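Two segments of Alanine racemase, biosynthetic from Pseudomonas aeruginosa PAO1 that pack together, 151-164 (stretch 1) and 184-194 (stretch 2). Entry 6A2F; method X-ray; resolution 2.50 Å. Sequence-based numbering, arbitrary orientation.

Stretch 1 (151-164) VRELNLISHFACAD
Stretch 2, residues 184-194: LDFDQRSLANS

Stretches 1 and 2 run side by side in the same general direction, their end-to-end vectors 41° apart, and bury 856 Å² between them. At the centre of the contact is a short parallel β pairing. L156 pairs with R189 and I157 with S190, with CA atoms 4.8 Å apart in each bridge. The register continues outward from N155 beside Q188 to S158 beside L191. Backbone angles are extended here: L156 is at -122/134, I157 at -138/139, R189 at -126/134 and S190 at -139/128.

Four backbone hydrogen bonds link the chains and satisfy the groups named here. D187 N donates to L154 O at 2.8 Å. L156 N donates to Q188 O at 2.9 Å. S190 N donates to L156 O at 2.9 Å, and S158 N donates to S190 O at 3.2 Å. CA-H...O contacts supplement this pattern: R189 CA lies 3.4 Å from L156 O, and I157 CA lies 3.2 Å from S190 O.

At the start, D187 (chi1 m) points toward stretch 1, and its OD2 accepts from L154 N at 2.9 Å. D187 thus uses backbone N and side chain to serve both polar backbone atoms of L154. N155 (chi1 m) places OD1 2.9 Å from Q188 N. Its ND2 donates to E153 OE1 at 3.0 Å, nearly straight at 177°. E153 OE2 and Q188 OE1 are 3.4 Å apart, but both are acceptors and do not bond.

Two rings take apolar neighbours on a face. F186 (chi1 m, chi2 -62°) has L156 CB 3.5 Å from its ring centroid, only 6° off the normal. L156 itself is t, p. F160 (chi1 m, chi2 -63°) points toward stretch 2 and receives L191 CD1 4.2 Å from its centroid, 18° off the normal. L191 is also t, p.

Beyond the strands, waters bridge the two stretches. Water 3 accepts from F160 N at 2.8 Å and donates to L191 O at 2.8 Å; N193 N gives it a weak bond at 3.4 Å. Water 2 accepts from N193 ND2 at 3.1 Å and A163 N at 3.2 Å, and donates a weak bond to F160 O at 3.0 Å. Water 1 accepts weakly from N193 ND2 at 3.0 Å and H159 NE2 at 3.3 Å. H159 has chi1 t and chi2 76°. N193 (chi1 p, chi2 12°) points toward stretch 1. It occupies an N-cap position, its side chain capping a backbone N just past the stretch.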

# COMPACT_ATOMS: atom_id res chain seq x y z
N VAL A 151 -33.97 -4.02 -18.49
CA VAL A 151 -33.95 -3.45 -17.15
C VAL A 151 -34.98 -4.11 -16.27
O VAL A 151 -36.15 -4.19 -16.63
CB VAL A 151 -34.24 -1.94 -17.17
CG1 VAL A 151 -34.32 -1.40 -15.76
CG2 VAL A 151 -33.19 -1.19 -17.98
N ARG A 152 -34.55 -4.62 -15.12
CA ARG A 152 -35.50 -5.24 -14.22
C ARG A 152 -35.91 -4.21 -13.17
O ARG A 152 -37.07 -3.87 -13.06
CB ARG A 152 -34.84 -6.44 -13.56
CG ARG A 152 -35.72 -7.17 -12.56
CD ARG A 152 -34.92 -8.26 -11.87
NE ARG A 152 -35.70 -8.93 -10.84
CZ ARG A 152 -35.86 -8.47 -9.61
NH1 ARG A 152 -36.59 -9.14 -8.75
NH2 ARG A 152 -35.28 -7.34 -9.25
N GLU A 153 -34.94 -3.64 -12.50
CA GLU A 153 -35.21 -2.64 -11.49
C GLU A 153 -34.56 -1.37 -11.94
O GLU A 153 -33.42 -1.40 -12.37
CB GLU A 153 -34.56 -3.02 -10.16
CG GLU A 153 -35.46 -3.62 -9.10
CD GLU A 153 -34.71 -3.87 -7.80
OE1 GLU A 153 -33.55 -3.45 -7.69
OE2 GLU A 153 -35.26 -4.48 -6.88
N LEU A 154 -35.28 -0.27 -11.91
CA LEU A 154 -34.64 1.00 -12.22
C LEU A 154 -34.53 1.78 -10.91
O LEU A 154 -35.53 2.03 -10.24
CB LEU A 154 -35.38 1.78 -13.30
CG LEU A 154 -34.62 2.98 -13.89
CD1 LEU A 154 -33.25 2.59 -14.44
CD2 LEU A 154 -35.45 3.68 -14.97
N ASN A 155 -33.30 2.14 -10.55
CA ASN A 155 -32.98 2.66 -9.23
C ASN A 155 -32.22 3.98 -9.27
O ASN A 155 -31.73 4.39 -10.34
CB ASN A 155 -32.19 1.62 -8.43
CG ASN A 155 -32.93 0.30 -8.27
OD1 ASN A 155 -34.16 0.26 -8.30
ND2 ASN A 155 -32.19 -0.78 -8.11
N LEU A 156 -32.12 4.65 -8.13
CA LEU A 156 -31.36 5.89 -8.02
C LEU A 156 -30.26 5.78 -6.96
O LEU A 156 -30.49 5.30 -5.85
CB LEU A 156 -32.29 7.07 -7.71
CG LEU A 156 -31.65 8.46 -7.58
CD1 LEU A 156 -31.13 8.98 -8.91
CD2 LEU A 156 -32.62 9.46 -6.95
N ILE A 157 -29.07 6.25 -7.33
CA ILE A 157 -27.92 6.25 -6.42
C ILE A 157 -27.12 7.56 -6.53
O ILE A 157 -26.93 8.10 -7.62
CB ILE A 157 -27.02 4.99 -6.60
CG1 ILE A 157 -25.99 4.87 -5.47
CG2 ILE A 157 -26.35 4.96 -7.98
CD1 ILE A 157 -25.16 3.60 -5.48
N SER A 158 -26.68 8.07 -5.38
CA SER A 158 -25.75 9.19 -5.31
C SER A 158 -24.89 9.04 -4.06
O SER A 158 -25.16 8.20 -3.21
CB SER A 158 -26.50 10.52 -5.31
OG SER A 158 -25.67 11.56 -5.80
N HIS A 159 -23.86 9.87 -3.96
CA HIS A 159 -22.85 9.71 -2.92
C HIS A 159 -22.39 11.07 -2.39
O HIS A 159 -22.10 11.98 -3.18
CB HIS A 159 -21.66 8.91 -3.48
CG HIS A 159 -20.65 8.50 -2.45
ND1 HIS A 159 -20.86 7.46 -1.57
CD2 HIS A 159 -19.41 8.98 -2.18
CE1 HIS A 159 -19.80 7.32 -0.79
NE2 HIS A 159 -18.91 8.23 -1.15
N PHE A 160 -22.34 11.21 -1.06
CA PHE A 160 -21.96 12.46 -0.39
C PHE A 160 -20.46 12.73 -0.48
O PHE A 160 -19.67 11.80 -0.53
CB PHE A 160 -22.32 12.41 1.10
CG PHE A 160 -23.78 12.58 1.39
CD1 PHE A 160 -24.45 13.75 1.06
CD2 PHE A 160 -24.49 11.57 2.04
CE1 PHE A 160 -25.80 13.91 1.35
CE2 PHE A 160 -25.84 11.72 2.33
CZ PHE A 160 -26.49 12.89 1.99
N ALA A 161 -20.09 14.01 -0.48
CA ALA A 161 -18.67 14.40 -0.49
C ALA A 161 -18.12 14.78 0.89
O ALA A 161 -16.91 14.72 1.13
CB ALA A 161 -18.44 15.55 -1.48
N CYS A 162 -19.02 15.17 1.80
CA CYS A 162 -18.60 15.74 3.08
C CYS A 162 -19.46 15.29 4.26
O CYS A 162 -19.51 15.96 5.29
CB CYS A 162 -18.61 17.28 3.02
SG CYS A 162 -17.74 18.02 1.63
N ALA A 163 -20.14 14.16 4.11
CA ALA A 163 -20.96 13.61 5.19
C ALA A 163 -20.14 13.31 6.45
O ALA A 163 -20.71 13.10 7.53
CB ALA A 163 -21.71 12.37 4.72
N ASP A 164 -18.81 13.30 6.32
CA ASP A 164 -17.91 13.07 7.45
C ASP A 164 -17.90 14.25 8.44
O ASP A 164 -17.59 14.08 9.62
CB ASP A 164 -16.48 12.78 6.96
CG ASP A 164 -15.82 13.99 6.31
OD1 ASP A 164 -16.39 14.56 5.36
OD2 ASP A 164 -14.72 14.37 6.75
N LEU A 184 -39.89 10.82 -9.86
CA LEU A 184 -39.70 9.73 -10.83
C LEU A 184 -39.87 8.36 -10.19
O LEU A 184 -39.55 8.17 -9.01
CB LEU A 184 -38.32 9.81 -11.48
CG LEU A 184 -37.91 11.07 -12.26
CD1 LEU A 184 -36.41 11.04 -12.53
CD2 LEU A 184 -38.70 11.20 -13.55
N ASP A 185 -40.36 7.41 -10.98
CA ASP A 185 -40.59 6.04 -10.52
C ASP A 185 -39.28 5.27 -10.38
O ASP A 185 -38.67 4.86 -11.37
CB ASP A 185 -41.55 5.32 -11.47
CG ASP A 185 -42.05 3.98 -10.92
OD1 ASP A 185 -41.44 3.42 -9.98
OD2 ASP A 185 -43.07 3.49 -11.44
N PHE A 186 -38.87 5.07 -9.13
CA PHE A 186 -37.68 4.30 -8.79
C PHE A 186 -38.05 3.13 -7.89
O PHE A 186 -38.85 3.28 -6.96
CB PHE A 186 -36.65 5.18 -8.07
CG PHE A 186 -35.88 6.10 -8.97
CD1 PHE A 186 -35.05 5.59 -9.97
CD2 PHE A 186 -35.95 7.48 -8.81
CE1 PHE A 186 -34.32 6.43 -10.79
CE2 PHE A 186 -35.22 8.33 -9.63
CZ PHE A 186 -34.40 7.81 -10.62
N ASP A 187 -37.46 1.97 -8.16
CA ASP A 187 -37.69 0.79 -7.33
C ASP A 187 -36.91 0.87 -6.03
O ASP A 187 -37.41 0.47 -4.98
CB ASP A 187 -37.32 -0.48 -8.10
CG ASP A 187 -38.21 -0.71 -9.30
OD1 ASP A 187 -39.40 -1.03 -9.10
OD2 ASP A 187 -37.72 -0.57 -10.44
N GLN A 188 -35.69 1.38 -6.10
CA GLN A 188 -34.82 1.52 -4.93
C GLN A 188 -34.05 2.83 -4.99
O GLN A 188 -33.67 3.30 -6.06
CB GLN A 188 -33.81 0.36 -4.84
CG GLN A 188 -34.36 -1.04 -5.06
CD GLN A 188 -35.15 -1.61 -3.88
OE1 GLN A 188 -35.72 -2.68 -3.99
NE2 GLN A 188 -35.17 -0.90 -2.76
N ARG A 189 -33.82 3.41 -3.81
CA ARG A 189 -33.05 4.64 -3.69
C ARG A 189 -31.94 4.40 -2.69
O ARG A 189 -32.18 3.82 -1.62
CB ARG A 189 -33.92 5.81 -3.24
CG ARG A 189 -35.26 5.92 -3.95
CD ARG A 189 -36.14 6.95 -3.26
NE ARG A 189 -37.44 6.37 -2.90
CZ ARG A 189 -37.83 6.10 -1.65
NH1 ARG A 189 -37.03 6.35 -0.61
NH2 ARG A 189 -39.03 5.57 -1.44
N SER A 190 -30.73 4.83 -3.03
CA SER A 190 -29.58 4.65 -2.15
C SER A 190 -28.71 5.90 -2.16
O SER A 190 -28.32 6.38 -3.22
CB SER A 190 -28.76 3.43 -2.57
OG SER A 190 -27.70 3.21 -1.66
N LEU A 191 -28.41 6.41 -0.96
CA LEU A 191 -27.66 7.66 -0.80
C LEU A 191 -26.62 7.61 0.32
O LEU A 191 -25.60 8.30 0.25
CB LEU A 191 -28.64 8.82 -0.58
CG LEU A 191 -28.16 10.25 -0.31
CD1 LEU A 191 -27.23 10.78 -1.40
CD2 LEU A 191 -29.37 11.16 -0.15
N ALA A 192 -26.86 6.78 1.34
CA ALA A 192 -26.09 6.82 2.58
C ALA A 192 -24.84 5.93 2.61
O ALA A 192 -24.94 4.70 2.55
CB ALA A 192 -26.99 6.48 3.76
N ASN A 193 -23.67 6.57 2.73
CA ASN A 193 -22.43 5.88 3.13
C ASN A 193 -22.40 5.71 4.67
O ASN A 193 -23.38 6.04 5.34
CB ASN A 193 -21.18 6.61 2.61
CG ASN A 193 -21.13 8.08 3.00
OD1 ASN A 193 -21.90 8.55 3.85
ND2 ASN A 193 -20.22 8.82 2.38
N SER A 194 -21.29 5.21 5.21
CA SER A 194 -21.18 4.98 6.66
C SER A 194 -21.48 6.25 7.45
O SER A 194 -22.29 6.24 8.38
CB SER A 194 -19.79 4.46 7.03
OG SER A 194 -19.53 3.19 6.46
O HOH W 1 -17.52 7.64 1.76
O HOH W 2 -19.16 11.70 2.39
O HOH W 3 -22.88 8.78 0.26